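Local coordinates for protein octenoyl-coa reductase/carboxylase (Streptomyces sp., PDB 4A0S) that reduces and carboxylates 2-octenoyl-CoA with NADP as cofactor, probably supplying an extender unit for cinnabaramide polyketide biosynthesis, at residues Y25-L30 with Y110-S115; A61-L66 with V178-Q183; V69-I74 with D116-V121; K94-Q99 with E160-G165. One frame throughout, in Å; residues are numbered along the deposited sequence.

Contact 1. Residues Y25-L30 with Y110-S115; sequences YLALHL and YHVLGS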
# COMPACT_ATOMS: atom_id res chain seq x y z
N TYR A 25 15.24 23.48 37.26
CA TYR A 25 15.34 22.06 37.50
C TYR A 25 16.68 21.54 37.06
O TYR A 25 17.36 22.16 36.25
CB TYR A 25 14.19 21.30 36.83
CG TYR A 25 14.17 21.38 35.34
CD1 TYR A 25 13.49 22.40 34.70
CD2 TYR A 25 14.81 20.41 34.56
CE1 TYR A 25 13.43 22.48 33.34
CE2 TYR A 25 14.77 20.48 33.16
CZ TYR A 25 14.08 21.52 32.57
OH TYR A 25 14.01 21.63 31.20
N LEU A 26 17.05 20.39 37.63
CA LEU A 26 18.30 19.71 37.28
C LEU A 26 18.19 19.08 35.89
O LEU A 26 17.23 18.38 35.57
CB LEU A 26 18.62 18.64 38.33
CG LEU A 26 19.97 17.91 38.26
CD1 LEU A 26 21.11 18.90 38.38
CD2 LEU A 26 20.05 16.87 39.36
N ALA A 27 19.18 19.35 35.06
CA ALA A 27 19.14 18.85 33.69
C ALA A 27 20.51 18.51 33.17
O ALA A 27 21.47 19.25 33.40
CB ALA A 27 18.49 19.87 32.78
N LEU A 28 20.58 17.39 32.45
CA LEU A 28 21.72 17.08 31.63
C LEU A 28 21.57 17.96 30.42
O LEU A 28 20.55 17.90 29.73
CB LEU A 28 21.71 15.61 31.21
CG LEU A 28 23.01 15.14 30.55
CD1 LEU A 28 24.16 15.03 31.58
CD2 LEU A 28 22.76 13.83 29.84
N HIS A 29 22.57 18.81 30.17
CA HIS A 29 22.46 19.74 29.07
C HIS A 29 23.79 20.07 28.45
O HIS A 29 24.86 19.76 29.00
CB HIS A 29 21.77 21.03 29.52
CG HIS A 29 22.56 21.79 30.53
ND1 HIS A 29 22.57 21.46 31.87
CD2 HIS A 29 23.37 22.87 30.41
CE1 HIS A 29 23.35 22.30 32.53
NE2 HIS A 29 23.84 23.18 31.66
N LEU A 30 23.70 20.71 27.30
CA LEU A 30 24.85 21.27 26.64
C LEU A 30 24.75 22.77 26.73
O LEU A 30 23.67 23.33 26.99
CB LEU A 30 24.90 20.82 25.19
CG LEU A 30 24.88 19.30 24.99
CD1 LEU A 30 24.58 19.04 23.54
CD2 LEU A 30 26.20 18.66 25.41
N TYR A 110 21.48 26.89 26.80
CA TYR A 110 21.61 25.53 27.28
C TYR A 110 20.68 24.68 26.45
O TYR A 110 19.67 25.17 25.92
CB TYR A 110 21.22 25.44 28.76
CG TYR A 110 19.81 25.92 29.05
CD1 TYR A 110 19.54 27.27 29.26
CD2 TYR A 110 18.75 25.01 29.09
CE1 TYR A 110 18.22 27.71 29.51
CE2 TYR A 110 17.44 25.44 29.34
CZ TYR A 110 17.19 26.78 29.55
OH TYR A 110 15.90 27.18 29.80
N HIS A 111 21.03 23.41 26.30
CA HIS A 111 20.15 22.48 25.65
C HIS A 111 19.96 21.26 26.53
O HIS A 111 20.90 20.50 26.74
CB HIS A 111 20.68 22.07 24.30
CG HIS A 111 19.75 21.17 23.56
ND1 HIS A 111 20.11 20.55 22.38
CD2 HIS A 111 18.48 20.80 23.82
CE1 HIS A 111 19.08 19.84 21.95
NE2 HIS A 111 18.08 19.97 22.80
N VAL A 112 18.74 21.09 27.02
CA VAL A 112 18.39 19.92 27.81
C VAL A 112 18.06 18.75 26.90
O VAL A 112 17.06 18.75 26.19
CB VAL A 112 17.26 20.20 28.78
CG1 VAL A 112 17.01 18.96 29.66
CG2 VAL A 112 17.60 21.45 29.63
N LEU A 113 18.94 17.76 26.94
CA LEU A 113 18.90 16.58 26.07
C LEU A 113 17.97 15.52 26.61
O LEU A 113 17.42 15.68 27.69
CB LEU A 113 20.30 15.99 25.96
CG LEU A 113 21.40 16.96 25.56
CD1 LEU A 113 22.65 16.16 25.33
CD2 LEU A 113 21.05 17.78 24.29
N GLY A 114 17.81 14.43 25.87
CA GLY A 114 17.00 13.32 26.33
C GLY A 114 15.78 13.27 25.46
O GLY A 114 15.00 14.22 25.40
N SER A 115 15.61 12.15 24.79
CA SER A 115 14.62 12.05 23.74
C SER A 115 13.56 11.01 24.02
O SER A 115 12.61 10.86 23.26
CB SER A 115 15.32 11.76 22.43
OG SER A 115 16.20 12.84 22.20
O HOH W 1 14.76 24.26 31.08

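Contact 2. Residues A61-L66 with V178-Q183; sequences APDEVL and VVRASQ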
# COMPACT_ATOMS: atom_id res chain seq x y z
N ALA A 61 3.54 25.65 27.09
CA ALA A 61 2.65 26.02 25.99
C ALA A 61 1.31 25.35 26.22
O ALA A 61 1.23 24.41 26.99
CB ALA A 61 3.24 25.58 24.65
N PRO A 62 0.25 25.81 25.53
CA PRO A 62 -1.05 25.24 25.88
C PRO A 62 -1.23 23.78 25.48
O PRO A 62 -2.10 23.10 26.03
CB PRO A 62 -2.05 26.12 25.12
CG PRO A 62 -1.24 26.79 24.05
CD PRO A 62 0.13 26.95 24.60
N ASP A 63 -0.42 23.30 24.55
CA ASP A 63 -0.56 21.94 24.06
C ASP A 63 0.53 21.07 24.71
O ASP A 63 0.75 19.93 24.31
CB ASP A 63 -0.39 21.92 22.55
CG ASP A 63 1.00 22.34 22.12
OD1 ASP A 63 1.64 23.17 22.84
OD2 ASP A 63 1.48 21.85 21.07
N GLU A 64 1.19 21.62 25.72
CA GLU A 64 2.31 20.92 26.32
C GLU A 64 2.01 20.38 27.69
O GLU A 64 1.09 20.83 28.36
CB GLU A 64 3.52 21.83 26.40
CG GLU A 64 4.28 21.93 25.11
CD GLU A 64 5.30 23.05 25.14
OE1 GLU A 64 5.45 23.70 26.20
OE2 GLU A 64 5.95 23.30 24.11
N VAL A 65 2.85 19.45 28.13
CA VAL A 65 2.70 18.83 29.41
C VAL A 65 4.05 18.85 30.07
O VAL A 65 5.07 18.62 29.43
CB VAL A 65 2.20 17.38 29.26
CG1 VAL A 65 2.15 16.70 30.57
CG2 VAL A 65 0.80 17.37 28.62
N LEU A 66 4.06 19.19 31.36
CA LEU A 66 5.29 19.16 32.11
C LEU A 66 5.29 17.83 32.78
O LEU A 66 4.36 17.50 33.50
CB LEU A 66 5.33 20.28 33.13
CG LEU A 66 6.61 20.35 33.95
CD1 LEU A 66 7.84 20.67 33.08
CD2 LEU A 66 6.35 21.43 34.98
N VAL A 178 9.55 18.94 29.13
CA VAL A 178 8.41 19.63 28.54
C VAL A 178 8.13 18.94 27.21
O VAL A 178 9.01 18.79 26.36
CB VAL A 178 8.66 21.14 28.34
CG1 VAL A 178 7.53 21.78 27.53
CG2 VAL A 178 8.81 21.83 29.70
N VAL A 179 6.90 18.48 27.06
CA VAL A 179 6.56 17.71 25.89
C VAL A 179 5.25 18.18 25.34
O VAL A 179 4.41 18.69 26.06
CB VAL A 179 6.46 16.20 26.23
CG1 VAL A 179 7.69 15.75 27.00
CG2 VAL A 179 5.19 15.87 27.05
N ARG A 180 5.05 17.99 24.04
CA ARG A 180 3.73 18.17 23.48
C ARG A 180 2.88 16.98 23.90
O ARG A 180 3.37 15.87 24.04
CB ARG A 180 3.79 18.29 21.96
CG ARG A 180 4.59 19.49 21.51
CD ARG A 180 4.21 19.91 20.10
NE ARG A 180 4.55 21.33 19.92
CZ ARG A 180 4.81 21.90 18.74
NH1 ARG A 180 4.76 21.17 17.63
NH2 ARG A 180 5.10 23.18 18.66
N ALA A 181 1.60 17.24 24.12
CA ALA A 181 0.69 16.21 24.58
C ALA A 181 0.71 15.01 23.62
O ALA A 181 0.46 13.88 24.04
CB ALA A 181 -0.69 16.77 24.73
N SER A 182 1.02 15.25 22.36
CA SER A 182 1.04 14.18 21.37
C SER A 182 2.35 13.39 21.40
O SER A 182 2.60 12.56 20.51
CB SER A 182 0.81 14.73 19.97
OG SER A 182 1.79 15.70 19.67
N GLN A 183 3.17 13.65 22.42
CA GLN A 183 4.34 12.82 22.70
C GLN A 183 4.05 11.81 23.80
O GLN A 183 4.88 10.94 24.08
CB GLN A 183 5.52 13.68 23.15
CG GLN A 183 6.04 14.62 22.10
CD GLN A 183 7.18 15.44 22.66
OE1 GLN A 183 7.04 16.63 22.89
NE2 GLN A 183 8.30 14.78 22.93
O HOH W 2 4.53 23.26 21.99

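Contact 3. Residues V69-I74 with D116-V121; sequences VMASSI and DCSGVV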
# COMPACT_ATOMS: atom_id res chain seq x y z
N VAL A 69 10.18 13.80 35.23
CA VAL A 69 10.80 12.68 34.56
C VAL A 69 11.40 11.71 35.57
O VAL A 69 12.30 12.06 36.34
CB VAL A 69 11.89 13.14 33.59
CG1 VAL A 69 12.52 11.94 32.90
CG2 VAL A 69 11.31 14.10 32.56
N MET A 70 10.92 10.48 35.55
CA MET A 70 11.38 9.49 36.50
C MET A 70 12.64 8.82 36.02
O MET A 70 13.58 8.63 36.78
CB MET A 70 10.27 8.48 36.76
CG MET A 70 9.14 9.10 37.58
SD MET A 70 9.70 9.64 39.22
CE MET A 70 9.87 8.05 40.00
N ALA A 71 12.67 8.51 34.73
CA ALA A 71 13.80 7.87 34.10
C ALA A 71 13.78 8.26 32.63
O ALA A 71 12.73 8.59 32.07
CB ALA A 71 13.70 6.37 34.26
N SER A 72 14.95 8.20 32.02
CA SER A 72 15.11 8.50 30.62
C SER A 72 16.09 7.46 30.12
O SER A 72 16.27 6.41 30.76
CB SER A 72 15.64 9.92 30.48
OG SER A 72 15.72 10.33 29.13
N SER A 73 16.70 7.69 28.96
CA SER A 73 17.68 6.76 28.48
C SER A 73 18.70 7.52 27.67
O SER A 73 18.43 8.65 27.22
CB SER A 73 17.01 5.70 27.59
OG SER A 73 16.76 6.24 26.30
N ILE A 74 19.86 6.92 27.48
CA ILE A 74 20.78 7.45 26.49
C ILE A 74 20.34 6.93 25.14
O ILE A 74 20.09 5.72 24.97
CB ILE A 74 22.24 7.06 26.76
CG1 ILE A 74 22.62 7.43 28.19
CG2 ILE A 74 23.17 7.74 25.75
CD1 ILE A 74 22.52 8.92 28.47
N ASP A 116 13.70 10.31 25.13
CA ASP A 116 12.55 9.60 25.68
C ASP A 116 12.57 9.66 27.19
O ASP A 116 13.52 10.19 27.79
CB ASP A 116 12.37 8.17 25.09
CG ASP A 116 13.65 7.36 25.01
OD1 ASP A 116 14.62 7.61 25.76
OD2 ASP A 116 13.67 6.43 24.20
N CYS A 117 11.52 9.17 27.81
CA CYS A 117 11.47 9.16 29.24
C CYS A 117 10.21 8.50 29.67
O CYS A 117 9.31 8.28 28.86
CB CYS A 117 11.57 10.57 29.82
SG CYS A 117 10.04 11.44 30.00
N SER A 118 10.18 8.15 30.95
CA SER A 118 8.93 7.80 31.60
C SER A 118 8.83 8.74 32.77
O SER A 118 9.84 9.27 33.27
CB SER A 118 8.94 6.36 32.07
OG SER A 118 10.00 6.17 32.99
N GLY A 119 7.61 8.97 33.21
CA GLY A 119 7.46 9.82 34.35
C GLY A 119 6.04 10.14 34.68
O GLY A 119 5.11 9.41 34.36
N VAL A 120 5.88 11.26 35.36
CA VAL A 120 4.62 11.62 35.90
C VAL A 120 4.23 13.01 35.41
O VAL A 120 5.03 13.94 35.48
CB VAL A 120 4.66 11.62 37.44
CG1 VAL A 120 3.32 11.96 37.98
CG2 VAL A 120 5.14 10.26 37.95
N VAL A 121 3.01 13.12 34.92
CA VAL A 121 2.48 14.40 34.52
C VAL A 121 2.38 15.26 35.76
O VAL A 121 1.87 14.82 36.79
CB VAL A 121 1.10 14.24 33.86
CG1 VAL A 121 0.52 15.58 33.52
CG2 VAL A 121 1.21 13.35 32.62

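Contact 4. Residues K94-Q99 with E160-G165; sequences KQNARQ and EQRAWG. With CO8 (octanoyl-coenzyme A), chain E.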
# COMPACT_ATOMS: atom_id res chain seq x y z
N LYS A 94 17.67 26.92 17.26
CA LYS A 94 17.46 28.22 16.66
C LYS A 94 16.49 28.16 15.49
O LYS A 94 15.66 29.04 15.32
CB LYS A 94 18.80 28.83 16.24
CG LYS A 94 19.63 29.28 17.43
CD LYS A 94 20.89 30.03 17.03
CE LYS A 94 21.40 30.89 18.20
NZ LYS A 94 20.45 31.95 18.67
N GLN A 95 16.59 27.10 14.69
CA GLN A 95 15.67 26.88 13.59
C GLN A 95 14.26 26.70 14.16
O GLN A 95 13.30 27.25 13.64
CB GLN A 95 16.04 25.62 12.81
CG GLN A 95 17.23 25.75 11.86
CD GLN A 95 17.41 24.51 10.98
OE1 GLN A 95 17.66 23.40 11.49
NE2 GLN A 95 17.26 24.68 9.66
N ASN A 96 14.17 25.88 15.20
CA ASN A 96 12.94 25.64 15.91
C ASN A 96 12.36 26.99 16.35
O ASN A 96 11.23 27.34 15.98
CB ASN A 96 13.24 24.74 17.11
CG ASN A 96 12.01 24.31 17.88
OD1 ASN A 96 10.94 24.94 17.80
ND2 ASN A 96 12.16 23.24 18.67
N ALA A 97 13.16 27.78 17.07
CA ALA A 97 12.73 29.08 17.59
C ALA A 97 12.34 30.10 16.53
O ALA A 97 11.61 31.05 16.82
CB ALA A 97 13.80 29.65 18.48
N ARG A 98 12.80 29.91 15.29
CA ARG A 98 12.51 30.87 14.22
C ARG A 98 11.04 30.84 13.82
O ARG A 98 10.55 31.74 13.13
CB ARG A 98 13.39 30.61 12.99
CG ARG A 98 14.74 31.32 13.04
CD ARG A 98 15.61 30.83 11.89
NE ARG A 98 16.93 30.41 12.36
CZ ARG A 98 17.62 29.39 11.85
NH1 ARG A 98 17.10 28.68 10.85
NH2 ARG A 98 18.81 29.07 12.34
N GLN A 99 10.33 29.80 14.29
CA GLN A 99 8.89 29.68 14.06
C GLN A 99 8.11 30.73 14.83
O GLN A 99 6.94 30.98 14.53
CB GLN A 99 8.40 28.33 14.54
CG GLN A 99 8.89 27.11 13.81
CD GLN A 99 8.24 25.91 14.44
OE1 GLN A 99 7.06 25.62 14.18
NE2 GLN A 99 8.96 25.26 15.34
N GLU A 160 7.68 20.49 10.42
CA GLU A 160 8.02 20.93 11.77
C GLU A 160 8.26 19.74 12.69
O GLU A 160 8.36 19.89 13.90
CB GLU A 160 6.93 21.85 12.34
CG GLU A 160 6.69 23.15 11.54
CD GLU A 160 7.92 24.03 11.45
OE1 GLU A 160 8.87 23.83 12.24
OE2 GLU A 160 7.94 24.93 10.58
N GLN A 161 8.34 18.55 12.11
CA GLN A 161 8.59 17.38 12.92
C GLN A 161 9.98 17.51 13.51
O GLN A 161 10.94 17.76 12.79
CB GLN A 161 8.48 16.09 12.12
CG GLN A 161 8.92 14.85 12.89
CD GLN A 161 10.44 14.64 12.86
OE1 GLN A 161 11.05 14.57 11.78
NE2 GLN A 161 11.04 14.52 14.03
N ARG A 162 10.06 17.36 14.82
CA ARG A 162 11.33 17.40 15.53
C ARG A 162 11.46 16.24 16.49
O ARG A 162 10.47 15.58 16.83
CB ARG A 162 11.48 18.73 16.26
CG ARG A 162 11.72 19.87 15.30
CD ARG A 162 11.98 21.21 16.04
NE ARG A 162 12.30 22.22 15.05
CZ ARG A 162 11.41 22.82 14.27
NH1 ARG A 162 10.11 22.54 14.39
NH2 ARG A 162 11.81 23.71 13.36
N ALA A 163 12.70 15.96 16.88
CA ALA A 163 13.02 14.96 17.88
C ALA A 163 13.21 15.68 19.20
O ALA A 163 14.13 16.48 19.38
CB ALA A 163 14.29 14.20 17.51
N TRP A 164 12.29 15.39 20.11
CA TRP A 164 12.36 15.87 21.46
C TRP A 164 13.76 15.73 22.06
O TRP A 164 14.37 14.66 21.97
CB TRP A 164 11.39 15.05 22.28
CG TRP A 164 11.25 15.55 23.63
CD1 TRP A 164 10.99 16.82 24.00
CD2 TRP A 164 11.30 14.78 24.83
NE1 TRP A 164 10.90 16.91 25.36
CE2 TRP A 164 11.08 15.66 25.90
CE3 TRP A 164 11.54 13.43 25.10
CZ2 TRP A 164 11.08 15.25 27.23
CZ3 TRP A 164 11.53 13.01 26.42
CH2 TRP A 164 11.30 13.92 27.47
N GLY A 165 14.26 16.82 22.65
CA GLY A 165 15.58 16.81 23.28
C GLY A 165 16.75 16.81 22.32
O GLY A 165 17.89 16.74 22.74
N1A CO8 E . 28.11 24.87 13.77
C2A CO8 E . 27.03 25.63 13.63
N3A CO8 E . 26.20 25.46 12.60
C4A CO8 E . 26.46 24.50 11.69
C5A CO8 E . 27.57 23.68 11.80
C6A CO8 E . 28.42 23.89 12.89
N6A CO8 E . 29.50 23.12 13.05
N7A CO8 E . 27.57 22.83 10.78
C8A CO8 E . 26.49 23.10 10.04
N9A CO8 E . 25.81 24.12 10.59
C1B CO8 E . 24.56 24.76 10.12
C2B CO8 E . 24.82 25.69 8.93
O2B CO8 E . 24.01 26.88 9.04
C3B CO8 E . 24.36 24.81 7.77
O3B CO8 E . 23.96 25.61 6.67
P3B CO8 E . 25.02 25.71 5.45
O7A CO8 E . 25.22 27.30 5.16
O8A CO8 E . 26.51 25.26 5.97
O9A CO8 E . 24.60 24.91 4.27
C4B CO8 E . 23.17 24.05 8.36
O4B CO8 E . 23.58 23.76 9.70
C5B CO8 E . 23.00 22.67 7.72
O5B CO8 E . 21.96 21.95 8.41
P1A CO8 E . 20.39 22.38 8.17
O1A CO8 E . 19.50 21.34 9.10
O2A CO8 E . 20.07 23.79 8.56
O3A CO8 E . 20.11 22.20 6.56
P2A CO8 E . 19.58 20.89 5.74
O4A CO8 E . 20.36 20.87 4.35
O5A CO8 E . 18.09 20.84 5.55
O6A CO8 E . 20.12 19.58 6.55
CBP CO8 E . 20.00 17.36 7.61
CCP CO8 E . 19.30 18.40 6.70
CDP CO8 E . 21.17 16.80 6.79
CEP CO8 E . 18.99 16.24 7.87
CAP CO8 E . 20.46 18.04 8.94
OAP CO8 E . 19.41 18.81 9.60
C9P CO8 E . 21.15 17.08 9.95
O9P CO8 E . 22.30 16.69 9.72
N8P CO8 E . 20.44 16.74 11.05
C7P CO8 E . 21.01 15.89 12.14
C6P CO8 E . 20.56 14.40 12.13
C5P CO8 E . 21.78 13.51 12.45
O5P CO8 E . 22.75 13.51 11.70
N4P CO8 E . 21.87 12.86 13.61
C3P CO8 E . 20.84 12.56 14.60
C2P CO8 E . 20.72 11.03 14.44
S1P CO8 E . 19.01 10.53 14.01
C1' CO8 E . 18.53 9.96 15.57
O1' CO8 E . 19.33 9.51 16.41
C2' CO8 E . 17.17 10.08 15.80
C3' CO8 E . 16.57 9.68 16.97
C4' CO8 E . 15.18 9.81 17.10
C5' CO8 E . 14.50 10.74 16.11
C6' CO8 E . 13.04 10.83 16.59
C7' CO8 E . 12.21 11.52 15.54
C8' CO8 E . 10.80 11.71 16.11

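Contact 1. Residues Y25-L30 with Y110-S115
Tyr-25 and Val-112 meet tip to tip, with the phenol OH of Tyr-25 3.9 Å from Val-112 CG2. The other methyl, Val-112 CG1, lies at the edge of the ring, near its plane. Tyr-25 OH also bonds a water, and that water makes a weak bond to Tyr-110 OH. Ala-27 comes next; its CB lies 3.6 Å from both CG1 and CG2 of Val-112. Leu-28 takes part through its backbone. Leu-113 N donates to Leu-28 O at 3.2 Å, and the CA-H of Val-112 approaches the same oxygen.

His-29 and Val-112 form an antiparallel non-hydrogen-bonded pair. The His-29 side chain crosses that of Tyr-110 at about a right angle, with His-29 CD2 3.7 Å from Tyr-110 CB. His-29 CG sits between its backbone N and carbonyl carbon (chi1 65°). From there His-29 ND1 donates to Ala-27 O at 2.9 Å, which fixes the turn of the ring.

Leu-30 and His-111 make a hydrogen-bonded pair, in which His-111 N reaches Leu-30 O at 2.7 Å. Leu-30 CD1 packs 3.8 Å from Leu-113 CD2, and that methyl also lies over the centre of the His-111 ring. The nitrogens of this ring are bonded to Thr-89 OG1 and Thr-168 O. Helices 76-82 and 89-97 cover Leu-30.

Strand 24-31 is thus joined to strand 110-112 by main-chain bonds, while valine, alanine and leucine side chains pack beside them in a buried contact. Neither histidine makes a side-chain hydrogen bond across the strands: His-29 ND1 turns back to its own strand, and His-111 bonds outside the contact.

Contact 2. Residues A61-L66 with V178-Q183
Val-65 and Val-179 are the hydrogen-bonded pair at the middle of a short antiparallel strand contact, which joins the start of strand 64-73 to the end of strand 176-180. Val-65 N donates to Val-179 O at 2.7 Å, and Val-179 N returns a bond to Val-65 O at 3.0 Å. Two residues away on each segment, Ala-181 N donates to Asp-63 O. Leu-66 CD1 packs 3.7 Å from Val-178 CG2, on the face away from the Val-65 and Val-179 side chains.

Both strands belong to the GroES-like domain, within the range of the enoyl reductase family. A type I turn from Ala-61 to Glu-64 leads into the first, and the second runs into a 3-10 segment.

The Glu-64 side chain crosses that of Val-178 at a slant, with Glu-64 OE1 3.1 Å from Val-178 CG1. The same oxygen accepts Ala-61 N from above the carboxylate plane. Glu-64 OE2 accepts a hydrogen bond from a water and forms a salt bridge with Arg-105. An alanine at Glu-64 would probably leave Arg-105 without this counter-charge and Ala-61 N without its acceptor.

That water also donates to Asp-63 OD1 and accepts from Arg-180 NE at 2.8 Å, in the guanidinium plane. Asp-63 OD2 lies 3.3 Å from Arg-180 NE, well out of that plane, in a salt bridge of charges alone. Arg-129 of a second subunit packs on Arg-180.

Contact 3. Residues V69-I74 with D116-V121
Cys-117 packs against Val-69 and the backbone of Ala-71. Its CB lies 3.2 Å from Ala-71 O and 3.5 Å from Val-69 CG1. Cys-117 SG sits between its own backbone N and carbonyl carbon (chi1 87°). There it meets both methyls of Val-69, with SG 3.8 Å from Val-69 CG1 and slightly farther from CG2.

Two serines hold the other end of the contact. Ser-72 OG stands anti to its backbone N (chi1 -175°) and donates to Asp-116 O at 2.6 Å. Ser-73 OG donates to Asp-116 OD1, also at 2.6 Å, on the syn lone pair of the carboxylate. Lys-408 NZ bonds Ser-73 OG, and Leu-201 N bonds Asp-116 OD2. The carboxylate is therefore held at both oxygens. The Ser-73 and Asp-116 side chains are each about 8 Å from a bound ligand, NADP for the serine and octanoyl-coenzyme A for the aspartate.

Farther along, Met-70 CG rests 3.7 Å from Gly-119 CA, and its chain runs beside Val-120 in the same direction. A CB on Gly-119 would press on Val-69 CA and Met-70 N, and the backbone angles there also call for glycine.

Ser-118 N donates to Ala-71 O. Ser-118 O in turn accepts from two successive amides, Met-70 N at 2.8 Å and the longer Ala-71 N. Two residues facing one across antiparallel strands make a classic beta bulge, here between strands 64-73 and 117-124 of the GroES-like domain.

Contact 4. Residues K94-Q99 with E160-G165
The guanidinium of Arg-162 carries the Asn-96 side chain on one face. Asn-96 CB is 3.4 Å from Arg-162 NE, and the amide plane is stacked at 24° to the guanidinium. At the edge, in the guanidinium plane, lies the carboxylate of Glu-160. Arg-162 NH1 and NH2 both donate to Glu-160 OE1, at 2.8 and 3.1 Å, and meet it nearly along its C-O axis. A second flat pair sits beside them. The Gln-99 amide stacks on the Glu-160 carboxylate with the planes 7° apart, and Gln-99 CD is 3.1 Å from Glu-160 OE1.

Gln-99 NE2 comes tip to tip with Arg-162 NH1, but both are donors and do not bond. Instead Gln-99 NE2 donates to Asn-96 O at 3.1 Å. Asn-96 ND2 bonds Glu-167 O.

An alanine in place of Arg-162 would probably leave Glu-160 OE1 without these two N-H donors and the Asn-96 amide without the flat group it stacks on.

Both segments also line the octanoyl-coenzyme A pocket. Gln-95 NE2 lies 3.1 Å from the phosphate oxygen O2A of octanoyl-coenzyme A, while Ala-163 CB packs 3.7 Å from C6' of its acyl tail.

Segments 94-99 and 160-165 thus meet by stacked planar groups, with no hydrogen bond across them. The salt bridge stays within the segment 160-165, where it probably balances the arginine charge.

Contacts 1, 2 and 3 are buried strand pairings, while contact 4 lies at the surface beside octanoyl-coenzyme A. Contacts 2 and 3 share strand 64-73 and one sheet, and they touch through Val-65 and Val-121. Contact 1 belongs to a separate antiparallel sheet. Main-chain bonds carry the first three. Contact 2 adds a water and charged groups near a second subunit, and contact 3 adds serine-aspartate bonds nearer the ligands. Contact 4 relies on planar side chains instead. Its Trp-164 reaches the other three: its backbone O lies at Ser-115, NE1 at Val-178 O, and its ring against Cys-117.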